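PDB 5TXE: AtxE2 from Asticcacaulis excentricus, which hydrolyses the isopeptide bond of the lasso peptides astexin-2 and astexin-3, recognising chiefly their threaded loop and converting them to linear peptides. Local coordinates for residues A[495-498]-A[499-502]; A[507-510]-A[511-515]; A[584-587]-A[588-591]. The protein carries 1 engineered substitution. All blocks are in the same frame, centred on the assembly; numbering follows the deposited sequence.

Contact 1 (A[495-498]-A[499-502]); sequences NRWN and ILHT
Trp-497 lays the six-membered part of its indole beside the imidazole of His-501, one turn further along the same helix. The planes are close to parallel, 29° apart, but slid so far that the rings barely overlap, with centroids 5.3 Å apart; the nearest approach brings Trp-497 CE3 to 3.7 Å from His-501 NE2. Leu-500 runs alongside the indole in the same direction and sets its CD2 3.9 Å from Trp-497 CZ3. In both Trp-497 and His-501 CG lies anti to the carbonyl carbon, which sends the two rings out from the same flank of the helix.

A second flank is built round Ile-499. Its CD1 rests over one face of the Arg-496 guanidinium, off toward the rim, and also lies 3.7 Å from Asn-495 ND2. The guanidinium itself is held by a salt bridge from NH2 to Asp-528 and a hydrogen bond to Thr-532.

On the third flank Thr-502 folds back on its own helix. OG1 stands beside the backbone N (chi1 -56°) and gives a hydrogen bond of 2.6 Å to Asn-498 O, while Thr-502 N reaches Asn-498 O at 3.0 Å from the opposite face of the carbonyl plane. Two donors thus grip one buried oxygen, and Thr-502 OG1 also bonds to Asn-409.

Such i to i+4 pairing is that of a regular alpha helix, here one flanking the central sheet of the alpha/beta-hydrolase domain, with Arg-496 about 8 Å, side chain to side chain, from Ala-527, the engineered nucleophile position.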
# COMPACT_ATOMS: atom_id res chain seq x y z
N ASN A 495 -20.44 2.46 -8.30
CA ASN A 495 -19.16 1.83 -8.52
C ASN A 495 -19.01 0.46 -7.83
O ASN A 495 -18.32 -0.41 -8.34
CB ASN A 495 -17.97 2.73 -8.16
CG ASN A 495 -16.66 2.22 -8.76
OD1 ASN A 495 -16.61 1.82 -9.92
ND2 ASN A 495 -15.61 2.20 -7.97
N ARG A 496 -19.65 0.27 -6.69
CA ARG A 496 -19.54 -0.99 -6.06
C ARG A 496 -20.17 -2.03 -6.90
O ARG A 496 -19.68 -3.17 -6.95
CB ARG A 496 -20.27 -0.98 -4.71
CG ARG A 496 -19.52 -1.70 -3.65
CD ARG A 496 -18.45 -0.72 -3.26
NE ARG A 496 -17.19 -1.31 -3.14
CZ ARG A 496 -16.10 -0.64 -2.83
NH1 ARG A 496 -16.13 0.65 -2.60
NH2 ARG A 496 -14.98 -1.30 -2.71
N TRP A 497 -21.30 -1.69 -7.55
CA TRP A 497 -21.88 -2.64 -8.54
C TRP A 497 -20.95 -2.93 -9.73
O TRP A 497 -20.87 -4.04 -10.21
CB TRP A 497 -23.19 -2.13 -9.09
CG TRP A 497 -24.35 -2.35 -8.22
CD1 TRP A 497 -25.10 -1.40 -7.52
CD2 TRP A 497 -24.97 -3.60 -7.99
NE1 TRP A 497 -26.13 -2.03 -6.87
CE2 TRP A 497 -26.07 -3.38 -7.15
CE3 TRP A 497 -24.69 -4.90 -8.42
CZ2 TRP A 497 -26.87 -4.40 -6.72
CZ3 TRP A 497 -25.50 -5.91 -8.00
CH2 TRP A 497 -26.58 -5.66 -7.16
N ASN A 498 -20.26 -1.91 -10.22
CA ASN A 498 -19.30 -2.14 -11.33
C ASN A 498 -18.20 -3.10 -10.88
O ASN A 498 -17.73 -3.99 -11.65
CB ASN A 498 -18.66 -0.80 -11.73
CG ASN A 498 -17.52 -0.96 -12.77
OD1 ASN A 498 -17.66 -1.64 -13.80
ND2 ASN A 498 -16.38 -0.29 -12.49
N ILE A 499 -17.74 -2.92 -9.64
CA ILE A 499 -16.77 -3.87 -9.10
C ILE A 499 -17.33 -5.29 -9.00
O ILE A 499 -16.69 -6.27 -9.42
CB ILE A 499 -16.19 -3.37 -7.76
CG1 ILE A 499 -15.34 -2.16 -8.05
CG2 ILE A 499 -15.33 -4.46 -7.12
CD1 ILE A 499 -15.12 -1.28 -6.86
N LEU A 500 -18.50 -5.41 -8.43
CA LEU A 500 -19.06 -6.75 -8.23
C LEU A 500 -19.34 -7.43 -9.58
O LEU A 500 -19.05 -8.63 -9.76
CB LEU A 500 -20.33 -6.67 -7.45
CG LEU A 500 -21.07 -7.98 -7.25
CD1 LEU A 500 -20.26 -8.98 -6.49
CD2 LEU A 500 -22.35 -7.73 -6.50
N HIS A 501 -19.86 -6.66 -10.53
CA HIS A 501 -20.13 -7.21 -11.86
C HIS A 501 -18.86 -7.60 -12.53
O HIS A 501 -18.83 -8.60 -13.25
CB HIS A 501 -20.85 -6.21 -12.73
CG HIS A 501 -22.29 -5.98 -12.38
ND1 HIS A 501 -23.15 -6.98 -11.98
CD2 HIS A 501 -23.04 -4.85 -12.43
CE1 HIS A 501 -24.36 -6.48 -11.79
NE2 HIS A 501 -24.31 -5.19 -12.05
N THR A 502 -17.78 -6.88 -12.28
CA THR A 502 -16.49 -7.28 -12.86
C THR A 502 -16.01 -8.57 -12.29
O THR A 502 -15.50 -9.41 -13.00
CB THR A 502 -15.41 -6.20 -12.65
OG1 THR A 502 -15.86 -4.98 -13.20
CG2 THR A 502 -14.10 -6.57 -13.31

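Contact 2 (A[507-510]-A[511-515]); sequences IDDL and DRRGV
Arg-513 turns back over Asp-509, and its chain can be followed outward from the backbone. CB faces two carbonyl oxygens of the last turn, 3.8 Å from both Asp-509 O and Leu-510 O. CG stays against Asp-509 O, and CD comes 3.6 Å from Asp-509 OD2. A bend at chi3 (53°) then lifts the guanidinium, leaving NH1 4.1 Å from OD2 of Asp-509, too far for a salt bridge; the carboxylate and guanidinium planes stand 81° apart. A water closes the distance, donating to Asp-509 OD2 and accepting from Arg-513 NH1 in the guanidinium plane. At the tip, NH2 has a true salt bridge with Glu-403.

Arg-512 behaves differently: its guanidinium passes with one face over Asp-508 O, and NH2 approaches Asp-508 CB at 3.9 Å. Asp-508 OD2 lies 4.3 Å from Arg-512 NH2 and well out of the guanidinium plane, so no N-H points at it and only charge attraction can act. Another water donates to Asp-508 OD1 and Asp-511 OD2, bridging two acids whose repulsion is probably eased further by Arg-542 and Arg-430, their respective salt-bridge partners.

The helix ends in a Schellman motif. Gly-514, with positive phi (72°), bonds through N to Asp-511 O at 2.9 Å, and Val-515 N reaches back to Leu-510 O at 3.1 Å.

Beside this turn Leu-510 packs on Leu-419 of strand 414-421 and on Ile-516, while Val-515 meets Leu-421 and bonds through its backbone to Leu-431, so the C-terminal end of helix 494-512 is seated against strands 414-421, 431-436 and 516-517.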
# COMPACT_ATOMS: atom_id res chain seq x y z
N ILE A 507 -15.30 -14.47 -12.98
CA ILE A 507 -15.65 -15.79 -12.53
C ILE A 507 -16.27 -16.53 -13.71
O ILE A 507 -15.95 -17.69 -13.95
CB ILE A 507 -16.64 -15.73 -11.34
CG1 ILE A 507 -15.93 -15.19 -10.07
CG2 ILE A 507 -17.21 -17.09 -11.02
CD1 ILE A 507 -16.89 -14.90 -8.96
N ASP A 508 -17.22 -15.89 -14.39
CA ASP A 508 -17.87 -16.51 -15.55
C ASP A 508 -16.87 -16.90 -16.61
O ASP A 508 -16.98 -17.96 -17.18
CB ASP A 508 -18.91 -15.58 -16.18
CG ASP A 508 -20.16 -15.40 -15.32
OD1 ASP A 508 -20.39 -16.22 -14.39
OD2 ASP A 508 -20.92 -14.44 -15.55
N ASP A 509 -15.87 -16.07 -16.85
CA ASP A 509 -14.83 -16.43 -17.79
C ASP A 509 -14.13 -17.71 -17.38
O ASP A 509 -13.93 -18.61 -18.18
CB ASP A 509 -13.80 -15.27 -17.88
CG ASP A 509 -12.67 -15.53 -18.90
OD1 ASP A 509 -12.90 -15.36 -20.10
OD2 ASP A 509 -11.53 -15.86 -18.51
N LEU A 510 -13.68 -17.78 -16.13
CA LEU A 510 -12.89 -18.90 -15.70
C LEU A 510 -13.78 -20.13 -15.64
O LEU A 510 -13.32 -21.24 -15.86
CB LEU A 510 -12.29 -18.65 -14.32
CG LEU A 510 -11.26 -17.55 -14.22
CD1 LEU A 510 -10.96 -17.27 -12.75
CD2 LEU A 510 -10.01 -18.01 -14.93
N ASP A 511 -15.06 -19.92 -15.40
CA ASP A 511 -16.06 -21.00 -15.48
C ASP A 511 -16.19 -21.59 -16.91
O ASP A 511 -16.10 -22.77 -17.10
CB ASP A 511 -17.41 -20.48 -15.02
CG ASP A 511 -18.48 -21.57 -14.94
OD1 ASP A 511 -18.19 -22.77 -15.08
OD2 ASP A 511 -19.66 -21.21 -14.72
N ARG A 512 -16.32 -20.73 -17.91
CA ARG A 512 -16.36 -21.16 -19.32
C ARG A 512 -15.09 -21.88 -19.71
O ARG A 512 -15.15 -22.83 -20.45
CB ARG A 512 -16.58 -19.96 -20.25
CG ARG A 512 -18.00 -19.45 -20.16
CD ARG A 512 -18.30 -18.27 -21.10
NE ARG A 512 -19.07 -17.19 -20.43
CZ ARG A 512 -20.33 -17.32 -19.98
NH1 ARG A 512 -20.98 -18.48 -20.11
NH2 ARG A 512 -20.95 -16.29 -19.39
N ARG A 513 -13.93 -21.45 -19.23
CA ARG A 513 -12.70 -22.16 -19.53
C ARG A 513 -12.61 -23.52 -18.81
O ARG A 513 -11.68 -24.27 -19.06
CB ARG A 513 -11.47 -21.29 -19.22
CG ARG A 513 -11.38 -20.12 -20.20
CD ARG A 513 -10.43 -19.03 -19.77
NE ARG A 513 -9.12 -19.59 -19.46
CZ ARG A 513 -8.00 -18.88 -19.34
NH1 ARG A 513 -7.98 -17.56 -19.55
NH2 ARG A 513 -6.88 -19.51 -19.01
N GLY A 514 -13.56 -23.87 -17.95
CA GLY A 514 -13.46 -25.13 -17.25
C GLY A 514 -12.37 -25.13 -16.19
O GLY A 514 -11.94 -26.19 -15.74
N VAL A 515 -11.92 -23.96 -15.76
CA VAL A 515 -10.87 -23.89 -14.73
C VAL A 515 -11.42 -23.97 -13.27
O VAL A 515 -10.76 -24.48 -12.37
CB VAL A 515 -10.06 -22.60 -14.91
CG1 VAL A 515 -9.04 -22.44 -13.80
CG2 VAL A 515 -9.40 -22.61 -16.27
O HOH W 1 -20.12 -18.69 -13.65
O HOH W 2 -9.40 -14.97 -20.31

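Contact 3 (A[584-587]-A[588-591]); sequences PFWA and ATSF
Trp-586 and Thr-589 meet through both backbone and side chain. Among the hydrogen bonds, Trp-586 O takes two donors: Ser-590 N, 2.9 Å away and almost in line with the carbonyl bond, and Thr-589 N at 3.0 Å, standing 55° out of the carbonyl plane. A water donates to Pro-584 O at 2.6 Å and accepts a weak bond from Ala-588 N, and Trp-586 NE1 bonds to Glu-576 O.

The side-chain contact is at an edge: Thr-589 OG1 lies near the indole plane, 3.8 Å from Trp-586 CE3. The Thr-589 chi1 of 60° sets OG1 between the backbone N and the carbonyl carbon, on the side of the indole, and Thr-589 OG1 is hydrogen-bonded to Thr-553 O.

Residues 584-587 have helical backbone angles without a helix's regular hydrogen bonds, in the loop between helices 563-570 and 591-594. Ser-590 is the N-cap of the latter: OG, anti to the backbone N (chi1 159°), bonds to Val-593 N and to Asp-581.

Of the aromatic contacts, Phe-585 sets CD2 over the centre of one face of the Trp-586 ring, 3.6 Å above its plane, and Trp-493 stacks on Phe-585.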
# COMPACT_ATOMS: atom_id res chain seq x y z
N PRO A 584 -31.84 4.23 3.59
CA PRO A 584 -31.71 3.56 2.28
C PRO A 584 -30.26 3.27 1.85
O PRO A 584 -30.01 2.24 1.24
CB PRO A 584 -32.36 4.55 1.32
CG PRO A 584 -32.35 5.86 2.05
CD PRO A 584 -32.53 5.52 3.50
N PHE A 585 -29.32 4.16 2.15
CA PHE A 585 -27.94 4.00 1.71
C PHE A 585 -27.32 2.74 2.31
O PHE A 585 -26.73 1.99 1.63
CB PHE A 585 -27.19 5.27 2.06
CG PHE A 585 -25.75 5.22 1.75
CD1 PHE A 585 -25.30 5.40 0.45
CD2 PHE A 585 -24.82 5.01 2.77
CE1 PHE A 585 -23.94 5.35 0.16
CE2 PHE A 585 -23.46 4.96 2.50
CZ PHE A 585 -23.02 5.10 1.20
N TRP A 586 -27.57 2.47 3.58
CA TRP A 586 -26.96 1.36 4.29
C TRP A 586 -27.57 -0.01 4.01
O TRP A 586 -26.97 -1.04 4.30
CB TRP A 586 -26.99 1.70 5.80
CG TRP A 586 -26.19 2.96 6.13
CD1 TRP A 586 -26.66 4.18 6.60
CD2 TRP A 586 -24.78 3.13 5.93
NE1 TRP A 586 -25.61 5.08 6.70
CE2 TRP A 586 -24.45 4.45 6.32
CE3 TRP A 586 -23.77 2.28 5.48
CZ2 TRP A 586 -23.16 4.93 6.26
CZ3 TRP A 586 -22.49 2.75 5.43
CH2 TRP A 586 -22.18 4.08 5.81
N ALA A 587 -28.76 -0.07 3.42
CA ALA A 587 -29.42 -1.35 3.17
C ALA A 587 -28.65 -2.27 2.25
O ALA A 587 -28.78 -3.50 2.31
CB ALA A 587 -30.78 -1.09 2.55
N ALA A 588 -27.80 -1.69 1.40
CA ALA A 588 -27.01 -2.51 0.49
C ALA A 588 -25.80 -3.15 1.13
O ALA A 588 -25.20 -4.03 0.51
CB ALA A 588 -26.53 -1.63 -0.65
N THR A 589 -25.40 -2.68 2.32
CA THR A 589 -24.15 -3.17 2.94
C THR A 589 -24.18 -3.52 4.45
O THR A 589 -23.31 -4.24 4.88
CB THR A 589 -23.00 -2.16 2.82
OG1 THR A 589 -23.37 -0.94 3.46
CG2 THR A 589 -22.64 -1.88 1.36
N SER A 590 -25.17 -3.06 5.21
CA SER A 590 -25.19 -3.26 6.65
C SER A 590 -25.48 -4.70 6.98
O SER A 590 -26.50 -5.25 6.53
CB SER A 590 -26.19 -2.36 7.34
OG SER A 590 -26.50 -2.92 8.61
N PHE A 591 -24.60 -5.30 7.77
CA PHE A 591 -24.86 -6.64 8.28
C PHE A 591 -25.92 -6.68 9.39
O PHE A 591 -26.55 -7.71 9.62
CB PHE A 591 -23.58 -7.33 8.77
CG PHE A 591 -22.66 -7.78 7.68
CD1 PHE A 591 -23.01 -7.72 6.35
CD2 PHE A 591 -21.43 -8.27 8.00
CE1 PHE A 591 -22.14 -8.18 5.37
CE2 PHE A 591 -20.54 -8.69 7.04
CZ PHE A 591 -20.89 -8.65 5.72
O HOH W 3 -28.87 0.73 -0.49

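Overall arrangement
All three contacts belong to the alpha/beta-hydrolase domain, following one another along the chain in the order 1, 2, 3. Contacts 1 and 2 share helix 494-512, one near its start and the other at its C-terminal end, with centres 18 Å apart. Contact 3 comes later, in the loop before helix 591-594; its centre is 16 Å from contact 1 and 31 Å from contact 2. Helix 528-539, which follows the nucleophile position, links contacts 1 and 3: Phe-535 meets side chains of both. The start of helix 494-512 lies towards the catalytic centre and contact 3 near the substrate-binding Asn-562, while contact 2 is remote from both.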